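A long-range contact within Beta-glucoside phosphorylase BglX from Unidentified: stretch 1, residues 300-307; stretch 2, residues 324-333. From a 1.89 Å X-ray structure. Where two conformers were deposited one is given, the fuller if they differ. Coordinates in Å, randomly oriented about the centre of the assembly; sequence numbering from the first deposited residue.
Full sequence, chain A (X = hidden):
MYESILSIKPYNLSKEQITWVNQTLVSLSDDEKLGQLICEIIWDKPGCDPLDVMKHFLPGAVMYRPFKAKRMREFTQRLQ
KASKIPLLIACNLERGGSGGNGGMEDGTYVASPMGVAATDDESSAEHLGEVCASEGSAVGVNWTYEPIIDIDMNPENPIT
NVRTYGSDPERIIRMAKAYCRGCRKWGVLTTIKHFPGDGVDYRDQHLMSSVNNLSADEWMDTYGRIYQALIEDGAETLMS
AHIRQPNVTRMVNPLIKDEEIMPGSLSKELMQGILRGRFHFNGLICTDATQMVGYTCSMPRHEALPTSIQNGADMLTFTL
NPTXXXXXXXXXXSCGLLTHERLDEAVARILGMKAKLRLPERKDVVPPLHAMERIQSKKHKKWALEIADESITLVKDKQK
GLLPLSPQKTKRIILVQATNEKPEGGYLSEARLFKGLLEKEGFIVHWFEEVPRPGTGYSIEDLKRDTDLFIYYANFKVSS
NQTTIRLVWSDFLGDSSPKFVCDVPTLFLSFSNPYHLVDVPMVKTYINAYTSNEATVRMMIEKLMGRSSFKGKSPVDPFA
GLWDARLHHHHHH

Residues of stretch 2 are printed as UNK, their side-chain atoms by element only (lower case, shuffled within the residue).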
ATOM      1  N   PRO A 300     -22.618  -6.663 -14.204  1.00 16.17           N
ATOM      2  CA  PRO A 300     -23.266  -5.364 -14.397  1.00 15.60           C
ATOM      3  C   PRO A 300     -23.329  -4.621 -13.073  1.00 15.51           C
ATOM      4  O   PRO A 300     -23.656  -5.198 -12.036  1.00 13.70           O
ATOM      5  CB  PRO A 300     -24.659  -5.732 -14.921  1.00 19.78           C
ATOM      6  CG  PRO A 300     -24.457  -7.062 -15.571  1.00 21.60           C
ATOM      7  CD  PRO A 300     -23.467  -7.766 -14.681  1.00 23.34           C
ATOM      8  N   ARG A 301     -22.995  -3.333 -13.113  1.00 15.41           N
ATOM      9  CA  ARG A 301     -22.808  -2.594 -11.870  1.00 13.59           C
ATOM     10  C   ARG A 301     -24.082  -2.562 -11.028  1.00 17.08           C
ATOM     11  O   ARG A 301     -24.020  -2.699  -9.800  1.00 12.99           O
ATOM     12  CB  ARG A 301     -22.332  -1.179 -12.162  1.00 12.00           C
ATOM     13  CG  ARG A 301     -21.996  -0.413 -10.900  1.00 11.38           C
ATOM     14  CD  ARG A 301     -21.126   0.798 -11.196  1.00 13.77           C
ATOM     15  NE  ARG A 301     -20.643   1.462  -9.979  1.00 12.55           N
ATOM     16  CZ  ARG A 301     -19.517   1.156  -9.339  1.00 13.76           C
ATOM     17  NH1 ARG A 301     -18.731   0.176  -9.773  1.00 12.69           N
ATOM     18  NH2 ARG A 301     -19.171   1.839  -8.252  1.00 13.43           N
ATOM     19  N   HIS A 302     -25.250  -2.388 -11.664  1.00 15.61           N
ATOM     20  CA  HIS A 302     -26.487  -2.273 -10.894  0.55 17.90           C
ATOM     21  C   HIS A 302     -26.745  -3.532 -10.073  1.00 14.86           C
ATOM     22  O   HIS A 302     -27.331  -3.451  -8.987  1.00 14.18           O
ATOM     23  CB  HIS A 302     -27.674  -1.928 -11.811  0.55 18.46           C
ATOM     24  CG  HIS A 302     -28.099  -3.025 -12.736  0.55 17.18           C
ATOM     25  ND1 HIS A 302     -27.612  -3.148 -14.021  0.55 18.55           N
ATOM     26  CD2 HIS A 302     -29.011  -4.016 -12.583  0.55 20.83           C
ATOM     27  CE1 HIS A 302     -28.180  -4.187 -14.606  0.55 18.67           C
ATOM     28  NE2 HIS A 302     -29.031  -4.731 -13.755  0.55 17.62           N
ATOM     29  N   GLU A 303     -26.297  -4.690 -10.555  1.00 13.88           N
ATOM     30  CA  GLU A 303     -26.369  -5.922  -9.779  1.00 14.48           C
ATOM     31  C   GLU A 303     -25.207  -6.052  -8.800  1.00 13.59           C
ATOM     32  O   GLU A 303     -25.384  -6.608  -7.709  1.00 14.48           O
ATOM     33  CB  GLU A 303     -26.359  -7.143 -10.707  1.00 17.37           C
ATOM     34  CG  GLU A 303     -27.555  -7.269 -11.638  1.00 29.06           C
ATOM     35  CD  GLU A 303     -27.312  -8.282 -12.758  1.00 35.13           C
ATOM     36  OE1 GLU A 303     -26.317  -9.042 -12.684  1.00 29.17           O
ATOM     37  OE2 GLU A 303     -28.110  -8.309 -13.718  1.00 32.97           O
ATOM     38  N   ALA A 304     -24.021  -5.555  -9.173  1.00 13.68           N
ATOM     39  CA  ALA A 304     -22.808  -5.850  -8.410  1.00 14.10           C
ATOM     40  C   ALA A 304     -22.848  -5.216  -7.027  1.00 12.20           C
ATOM     41  O   ALA A 304     -22.498  -5.858  -6.032  1.00 10.82           O
ATOM     42  CB  ALA A 304     -21.576  -5.368  -9.171  1.00 13.71           C
ATOM     43  N   LEU A 305     -23.251  -3.949  -6.946  1.00 10.85           N
ATOM     44  CA  LEU A 305     -23.139  -3.226  -5.681  1.00 12.58           C
ATOM     45  C   LEU A 305     -23.931  -3.895  -4.566  1.00 12.82           C
ATOM     46  O   LEU A 305     -23.338  -4.182  -3.511  1.00 12.33           O
ATOM     47  CB  LEU A 305     -23.535  -1.759  -5.897  1.00 12.51           C
ATOM     48  CG  LEU A 305     -22.641  -1.009  -6.909  1.00 16.73           C
ATOM     49  CD1 LEU A 305     -23.093   0.419  -7.127  1.00 18.62           C
ATOM     50  CD2 LEU A 305     -21.167  -0.996  -6.493  1.00 17.34           C
ATOM     51  N   PRO A 306     -25.223  -4.200  -4.717  1.00 11.23           N
ATOM     52  CA  PRO A 306     -25.907  -4.930  -3.641  1.00 12.51           C
ATOM     53  C   PRO A 306     -25.406  -6.348  -3.483  1.00 11.24           C
ATOM     54  O   PRO A 306     -25.431  -6.880  -2.369  1.00 15.36           O
ATOM     55  CB  PRO A 306     -27.378  -4.893  -4.069  1.00 15.29           C
ATOM     56  CG  PRO A 306     -27.342  -4.706  -5.552  1.00 17.04           C
ATOM     57  CD  PRO A 306     -26.132  -3.875  -5.831  1.00 12.88           C
ATOM     58  N   THR A 307     -24.932  -6.974  -4.562  1.00 14.23           N
ATOM     59  CA  THR A 307     -24.466  -8.352  -4.466  1.00 11.24           C
ATOM     60  C   THR A 307     -23.204  -8.448  -3.619  1.00 10.72           C
ATOM     61  O   THR A 307     -23.035  -9.416  -2.868  1.00 12.40           O
ATOM     62  CB  THR A 307     -24.228  -8.926  -5.864  1.00 15.44           C
ATOM     63  OG1 THR A 307     -25.483  -9.051  -6.556  1.00 16.77           O
ATOM     64  CG2 THR A 307     -23.554 -10.293  -5.799  1.00 16.36           C
ATOM     65  N   UNK A 324     -26.281   7.158  -9.271  1.00 17.98           N
ATOM     66  CA  UNK A 324     -26.601   5.860  -9.847  1.00 19.22           C
ATOM     67  C   UNK A 324     -26.282   4.730  -8.876  1.00 16.34           C
ATOM     68  O   UNK A 324     -27.081   3.802  -8.710  1.00 13.70           O
ATOM     69  o   UNK A 324     -24.029   4.359 -13.234  1.00 17.94           O
ATOM     70  c   UNK A 324     -25.259   4.183 -13.093  1.00 19.24           C
ATOM     71  c   UNK A 324     -25.847   4.268 -11.699  1.00 18.62           C
ATOM     72  c   UNK A 324     -25.830   5.682 -11.152  1.00 17.17           C
ATOM     73  o   UNK A 324     -26.030   3.959 -14.049  1.00 22.72           O
ATOM     74  N   UNK A 325     -25.120   4.797  -8.225  1.00 14.55           N
ATOM     75  CA  UNK A 325     -24.721   3.740  -7.304  1.00 15.64           C
ATOM     76  C   UNK A 325     -25.694   3.624  -6.141  1.00 15.04           C
ATOM     77  O   UNK A 325     -26.072   2.515  -5.747  1.00 15.38           O
ATOM     78  o   UNK A 325     -22.611   3.270  -8.969  1.00 15.81           O
ATOM     79  c   UNK A 325     -23.302   3.999  -6.798  1.00 16.62           C
ATOM     80  c   UNK A 325     -22.248   3.722  -7.856  1.00 17.85           C
ATOM     81  o   UNK A 325     -21.053   3.949  -7.566  1.00 16.28           O
ATOM     82  N   UNK A 326     -26.120   4.756  -5.581  1.00 14.75           N
ATOM     83  CA  UNK A 326     -27.044   4.693  -4.456  1.00 13.01           C
ATOM     84  C   UNK A 326     -28.401   4.170  -4.902  1.00 15.66           C
ATOM     85  O   UNK A 326     -29.025   3.370  -4.196  1.00 14.13           O
ATOM     86  c   UNK A 326     -27.903   6.022  -2.485  1.00 16.92           C
ATOM     87  c   UNK A 326     -27.958   5.375  -0.167  1.00 15.39           C
ATOM     88  c   UNK A 326     -29.172   6.563  -2.343  1.00 18.12           C
ATOM     89  c   UNK A 326     -29.224   5.925  -0.032  1.00 18.05           C
ATOM     90  c   UNK A 326     -27.187   6.064  -3.801  1.00 17.14           C
ATOM     91  c   UNK A 326     -27.309   5.429  -1.391  1.00 14.41           C
ATOM     92  c   UNK A 326     -29.830   6.520  -1.118  1.00 17.31           C
ATOM     93  N   UNK A 327     -28.867   4.606  -6.076  1.00 14.78           N
ATOM     94  CA  UNK A 327     -30.101   4.071  -6.633  1.00 15.72           C
ATOM     95  C   UNK A 327     -30.006   2.565  -6.841  1.00 15.77           C
ATOM     96  O   UNK A 327     -30.979   1.841  -6.606  1.00 15.15           O
ATOM     97  c   UNK A 327     -32.860   4.409 -10.922  1.00 43.65           C
ATOM     98  n   UNK A 327     -33.092   5.270 -12.120  1.00 49.96           N
ATOM     99  c   UNK A 327     -31.966   5.096  -9.891  1.00 38.60           C
ATOM    100  c   UNK A 327     -31.510   4.139  -8.779  1.00 24.97           C
ATOM    101  c   UNK A 327     -30.424   4.787  -7.944  1.00 20.12           C
ATOM    102  N   UNK A 328     -28.841   2.071  -7.282  1.00 16.43           N
ATOM    103  CA  UNK A 328     -28.665   0.627  -7.435  1.00 15.25           C
ATOM    104  C   UNK A 328     -28.819  -0.091  -6.102  1.00 13.40           C
ATOM    105  O   UNK A 328     -29.399  -1.184  -6.035  1.00 11.06           O
ATOM    106  c   UNK A 328     -27.297   0.319  -8.042  1.00 17.05           C
ATOM    107  N   UNK A 329     -28.296   0.498  -5.027  1.00 11.16           N
ATOM    108  CA  UNK A 329     -28.459  -0.109  -3.711  1.00 13.53           C
ATOM    109  C   UNK A 329     -29.913  -0.054  -3.255  1.00 10.37           C
ATOM    110  O   UNK A 329     -30.431  -1.026  -2.699  1.00 10.99           O
ATOM    111  c   UNK A 329     -26.055   0.310  -2.828  1.00  9.46           C
ATOM    112  c   UNK A 329     -27.552   0.590  -2.697  1.00 11.72           C
ATOM    113  c   UNK A 329     -25.301   1.261  -1.912  1.00 12.52           C
ATOM    114  c   UNK A 329     -25.724  -1.121  -2.499  1.00 13.61           C
ATOM    115  N   UNK A 330     -30.586   1.075  -3.472  1.00 14.48           N
ATOM    116  CA  UNK A 330     -31.997   1.166  -3.104  1.00 13.28           C
ATOM    117  C   UNK A 330     -32.806   0.090  -3.813  1.00 13.32           C
ATOM    118  O   UNK A 330     -33.638  -0.591  -3.200  1.00 15.07           O
ATOM    119  c   UNK A 330     -32.029   3.712  -2.630  1.00 15.78           C
ATOM    120  o   UNK A 330     -32.554   5.310  -4.330  1.00 17.46           O
ATOM    121  c   UNK A 330     -32.554   2.545  -3.457  1.00 15.79           C
ATOM    122  c   UNK A 330     -32.574   5.037  -3.133  1.00 18.14           C
ATOM    123  n   UNK A 330     -33.081   5.853  -2.226  1.00 19.20           N
ATOM    124  N   UNK A 331     -32.580  -0.064  -5.114  1.00 14.17           N
ATOM    125  CA  UNK A 331     -33.347  -1.021  -5.901  1.00 15.43           C
ATOM    126  C   UNK A 331     -32.952  -2.454  -5.583  1.00 18.74           C
ATOM    127  O   UNK A 331     -33.815  -3.340  -5.583  1.00 15.18           O
ATOM    128  c   UNK A 331     -33.173  -0.715  -7.388  1.00 18.11           C
ATOM    129  o   UNK A 331     -34.221   2.040  -9.610  1.00 28.98           O
ATOM    130  o   UNK A 331     -33.007   0.240  -9.967  1.00 28.91           O
ATOM    131  c   UNK A 331     -33.687   0.979  -9.223  1.00 28.79           C
ATOM    132  c   UNK A 331     -33.884   0.582  -7.776  1.00 20.62           C
ATOM    133  N   UNK A 332     -31.668  -2.698  -5.291  1.00 13.34           N
ATOM    134  CA  UNK A 332     -31.247  -4.017  -4.849  1.00 12.33           C
ATOM    135  C   UNK A 332     -31.903  -4.438  -3.548  1.00 13.92           C
ATOM    136  O   UNK A 332     -32.260  -5.605  -3.372  1.00 15.62           O
ATOM    137  N   UNK A 333     -32.063  -3.493  -2.614  1.00 13.82           N
ATOM    138  CA  UNK A 333     -32.773  -3.789  -1.375  1.00 15.97           C
ATOM    139  C   UNK A 333     -34.252  -4.050  -1.634  1.00 17.25           C
ATOM    140  O   UNK A 333     -34.828  -5.000  -1.090  1.00 17.32           O
ATOM    141  c   UNK A 333     -33.221  -2.793   0.995  1.00 18.13           C
ATOM    142  c   UNK A 333     -32.621  -3.992   1.742  1.00 17.58           C
ATOM    143  c   UNK A 333     -33.060  -1.512   1.810  1.00 15.65           C
ATOM    144  c   UNK A 333     -32.592  -2.634  -0.385  1.00 15.58           C
TER

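Position 324 carries three carbons in a row, the third bearing two oxygens: a carboxylate at the end of a two-carbon arm. It lies exposed and makes no close contact with stretch 1, as suits Glu324.

Position 325 has two carbons, the second with two oxygens, so the arm is one carbon shorter. Its CA-to-CB bond points sideways, yet its end reaches Arg301, with one oxygen facing NE and the other NH2. This is Asp325. The hydrogen bonds Arg301 NE to Asp325 OD1 and Arg301 NH2 to Asp325 OD2 are both 2.9 Å and nearly straight, making a two-pronged salt bridge at the edge of the guanidinium.

Position 326 shows one carbon and a ring of six carbons, with no hetero atom. It points away from stretch 1 and is buried against other parts of the structure: Phe326.

Position 327 runs four carbons in a row to a nitrogen, extended with every chi in t, exposed and out of reach of stretch 1. It is Lys327.

Position 328 has a single carbon, pointing toward stretch 1. Here the backbones come close, the CA atoms of this residue and His302 being 5.0 Å apart, and the methyl suits so narrow a gap. This is Ala328, whose CB lies 3.9 Å from His302 O and 4.3 Å from Leu305 CD1.

Position 329 has four carbons forked at the second. Its CA-to-CB bond points sideways, but one branch end comes in beside Leu305 and Pro306. It is Leu329, with CD2 4.1 Å from Leu305 CB and 3.8 Å from Pro306 N.

Position 330 has three carbons, the third carrying one oxygen and one nitrogen. This amide is out of reach of stretch 1: Gln330.

Position 331 has three carbons ending in two oxygens, exposed and without contact to stretch 1: Glu331.

Position 332 has no side-chain atoms, and its CA sits 4.0 Å from Pro306 CG. An ideal CB would lie 2.6 Å from Pro306 CB, a clash, so Gly332 leaves room for the proline.

Position 333 has four carbons forked at the second, buried but beyond contact with stretch 1: Leu333.

The rules are compact. Two helices cross at -68° with axes 8.3 Å apart, and positions 325, 328, 329 and 332 supply the contacts of the second. Small residues at 328 and 332 admit the other backbone and Pro306, Leu329 packs alongside, and Arg301 with Asp325 adds a directional polar clasp to an otherwise largely apolar fit.

Stretch 2 324-333: EDFKALQEGL
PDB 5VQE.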